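Local atomic coordinates of universal stress protein A-like protein (Arabidopsis thaliana, PDB entry 2GM3), a protein that binds adenosine monophosphate as a plant member of the universal stress protein family, although its cellular role is not established. Residues A[33-36]-A[37-41]. Numbering follows the deposited sequence.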
ATOM      1  N   TRP A  33       8.006  -3.343   8.549  1.00 58.69           N
ATOM      2  CA  TRP A  33       8.298  -3.450   7.158  1.00 58.71           C
ATOM      3  C   TRP A  33       8.381  -2.061   6.538  1.00 59.18           C
ATOM      4  O   TRP A  33       9.305  -1.794   5.761  1.00 58.92           O
ATOM      5  CB  TRP A  33       7.209  -4.253   6.467  1.00 58.41           C
ATOM      6  CG  TRP A  33       7.481  -4.547   5.049  1.00 58.22           C
ATOM      7  CD1 TRP A  33       8.088  -5.668   4.549  1.00 57.38           C
ATOM      8  CD2 TRP A  33       7.153  -3.734   3.927  1.00 57.80           C
ATOM      9  NE1 TRP A  33       8.152  -5.599   3.204  1.00 57.92           N
ATOM     10  CE2 TRP A  33       7.586  -4.425   2.780  1.00 58.03           C
ATOM     11  CE3 TRP A  33       6.547  -2.481   3.774  1.00 58.86           C
ATOM     12  CZ2 TRP A  33       7.444  -3.907   1.492  1.00 57.35           C
ATOM     13  CZ3 TRP A  33       6.393  -1.970   2.488  1.00 58.14           C
ATOM     14  CH2 TRP A  33       6.831  -2.695   1.364  1.00 58.00           C
ATOM     15  N   THR A  34       7.411  -1.205   6.857  1.00 58.98           N
ATOM     16  CA  THR A  34       7.414   0.151   6.363  1.00 59.70           C
ATOM     17  C   THR A  34       8.673   0.895   6.750  1.00 60.12           C
ATOM     18  O   THR A  34       9.218   1.577   5.910  1.00 60.71           O
ATOM     19  CB  THR A  34       6.162   0.957   6.809  1.00 59.63           C
ATOM     20  OG1 THR A  34       4.984   0.251   6.412  1.00 60.83           O
ATOM     21  CG2 THR A  34       6.140   2.319   6.140  1.00 59.05           C
ATOM     22  N   LEU A  35       9.141   0.748   7.997  1.00 60.56           N
ATOM     23  CA  LEU A  35      10.379   1.395   8.430  1.00 61.22           C
ATOM     24  C   LEU A  35      11.558   0.858   7.681  1.00 61.23           C
ATOM     25  O   LEU A  35      12.399   1.621   7.229  1.00 62.13           O
ATOM     26  CB  LEU A  35      10.630   1.211   9.908  1.00 61.29           C
ATOM     27  CG  LEU A  35       9.579   1.902  10.754  1.00 62.48           C
ATOM     28  CD1 LEU A  35      10.070   1.708  12.184  1.00 64.89           C
ATOM     29  CD2 LEU A  35       9.503   3.372  10.376  1.00 61.46           C
ATOM     30  N   GLU A  36      11.606  -0.456   7.528  1.00 61.22           N
ATOM     31  CA  GLU A  36      12.723  -1.104   6.890  1.00 61.51           C
ATOM     32  C   GLU A  36      12.781  -0.804   5.393  1.00 60.65           C
ATOM     33  O   GLU A  36      13.821  -0.418   4.887  1.00 60.78           O
ATOM     34  CB  GLU A  36      12.660  -2.609   7.103  1.00 61.64           C
ATOM     35  CG  GLU A  36      13.919  -3.311   6.588  1.00 65.77           C
ATOM     36  CD  GLU A  36      13.814  -4.825   6.595  1.00 69.67           C
ATOM     37  OE1 GLU A  36      12.938  -5.380   7.317  1.00 72.98           O
ATOM     38  OE2 GLU A  36      14.628  -5.458   5.883  1.00 72.37           O
ATOM     39  N   LYS A  37      11.667  -0.978   4.683  1.00 59.70           N
ATOM     40  CA  LYS A  37      11.694  -0.903   3.220  1.00 58.73           C
ATOM     41  C   LYS A  37      11.325   0.446   2.636  1.00 58.14           C
ATOM     42  O   LYS A  37      11.772   0.768   1.533  1.00 57.66           O
ATOM     43  CB  LYS A  37      10.801  -1.952   2.556  1.00 58.38           C
ATOM     44  CG  LYS A  37      10.922  -3.329   3.100  1.00 58.62           C
ATOM     45  CD  LYS A  37      12.154  -4.024   2.677  1.00 58.69           C
ATOM     46  CE  LYS A  37      12.062  -5.484   3.046  1.00 60.73           C
ATOM     47  NZ  LYS A  37      13.425  -6.124   3.096  1.00 63.11           N
ATOM     48  N   ILE A  38      10.515   1.229   3.351  1.00 57.53           N
ATOM     49  CA  ILE A  38      10.093   2.545   2.834  1.00 57.44           C
ATOM     50  C   ILE A  38      10.839   3.729   3.461  1.00 56.94           C
ATOM     51  O   ILE A  38      11.411   4.538   2.747  1.00 57.16           O
ATOM     52  CB  ILE A  38       8.537   2.753   2.911  1.00 58.13           C
ATOM     53  CG1 ILE A  38       7.786   1.571   2.270  1.00 58.33           C
ATOM     54  CG2 ILE A  38       8.086   4.137   2.342  1.00 57.16           C
ATOM     55  CD1 ILE A  38       7.383   1.775   0.855  1.00 59.97           C
ATOM     56  N   VAL A  39      10.837   3.824   4.784  1.00 56.59           N
ATOM     57  CA  VAL A  39      11.526   4.910   5.470  1.00 55.75           C
ATOM     58  C   VAL A  39      13.030   4.724   5.299  1.00 55.79           C
ATOM     59  O   VAL A  39      13.732   5.671   4.937  1.00 55.85           O
ATOM     60  CB  VAL A  39      11.160   4.953   6.972  1.00 55.81           C
ATOM     61  CG1 VAL A  39      11.988   6.020   7.695  1.00 55.06           C
ATOM     62  CG2 VAL A  39       9.654   5.175   7.171  1.00 54.64           C
ATOM     63  N   ARG A  40      13.511   3.496   5.531  1.00 55.61           N
ATOM     64  CA  ARG A  40      14.944   3.180   5.432  1.00 55.54           C
ATOM     65  C   ARG A  40      15.726   4.125   6.347  1.00 55.83           C
ATOM     66  O   ARG A  40      15.256   4.449   7.424  1.00 56.17           O
ATOM     67  CB  ARG A  40      15.414   3.229   3.956  1.00 55.27           C
ATOM     68  CG  ARG A  40      14.625   2.237   3.025  1.00 55.35           C
ATOM     69  CD  ARG A  40      14.936   2.346   1.525  1.00 54.32           C
ATOM     70  NE  ARG A  40      16.362   2.196   1.214  1.00 52.90           N
ATOM     71  CZ  ARG A  40      16.937   1.090   0.719  1.00 51.62           C
ATOM     72  NH1 ARG A  40      16.232  -0.017   0.472  1.00 48.76           N
ATOM     73  NH2 ARG A  40      18.235   1.095   0.471  1.00 48.41           N
ATOM     74  N   SER A  41      16.889   4.592   5.913  1.00 56.08           N
ATOM     75  CA  SER A  41      17.660   5.562   6.704  1.00 56.32           C
ATOM     76  C   SER A  41      17.154   7.002   6.529  1.00 56.26           C
ATOM     77  O   SER A  41      17.621   7.914   7.204  1.00 56.10           O
ATOM     78  CB  SER A  41      19.125   5.482   6.327  1.00 55.82           C
ATOM     79  OG  SER A  41      19.285   5.953   5.003  1.00 56.83           O
TER
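Lys-37 sets its CG over one face of the Trp-33 indole, toward the rim, 3.6 Å from the centroid of the five-membered ring and close to the ring normal, a CH-pi contact one helical turn along. The two side chains meet at about a right angle. Ile-38 reaches the six-membered ring obliquely, CG1 lying 3.8 Å from Trp-33 CZ3. With its CG anti to the backbone N (chi1 -174°), on the carbonyl side, the indole comes alongside the next turn, where Lys-37 and Ile-38 can meet it, while the lysine bends at chi2 (-75°) and carries its amine past the ring to Glu-36. Lys-37 NZ forms a salt bridge with Glu-36 OE2, at 3.1 Å, approaching from above the carboxylate plane. Replacing Trp-33 by an alanine would probably leave Lys-37 CG without the ring face it rests on and open a gap beside Ile-38, Met-159 and Ile-161 of strand 158-162, and Pro-157 of the second subunit.

The backbone illustrates how a helix widens before it ends. Lys-37 N still bonds Trp-33 O in the alpha-helical pattern, but Thr-34 O then takes two donors, Ile-38 N at 2.9 Å and Val-39 N at 3.0 Å, the former from above the carbonyl plane and the latter within it. Arg-40 N continues the wider pi-type spacing by bonding Leu-35 O at 2.8 Å. On the flank, Leu-35 CD2 packs against Val-39 CG2 at 3.7 Å, the two side chains running side by side. Arg-40 leaves the helix with positive phi (55°); its NE forms a salt bridge with Asp-45 and its NH1 a hydrogen bond with Thr-6 OG1, both of the second subunit.

A pi-type turn of this kind closes helix 25-39, the crossover of the beta-alpha-beta unit joining parallel strands 6-11 and 46-54 in the universal stress protein fold, which here holds AMP.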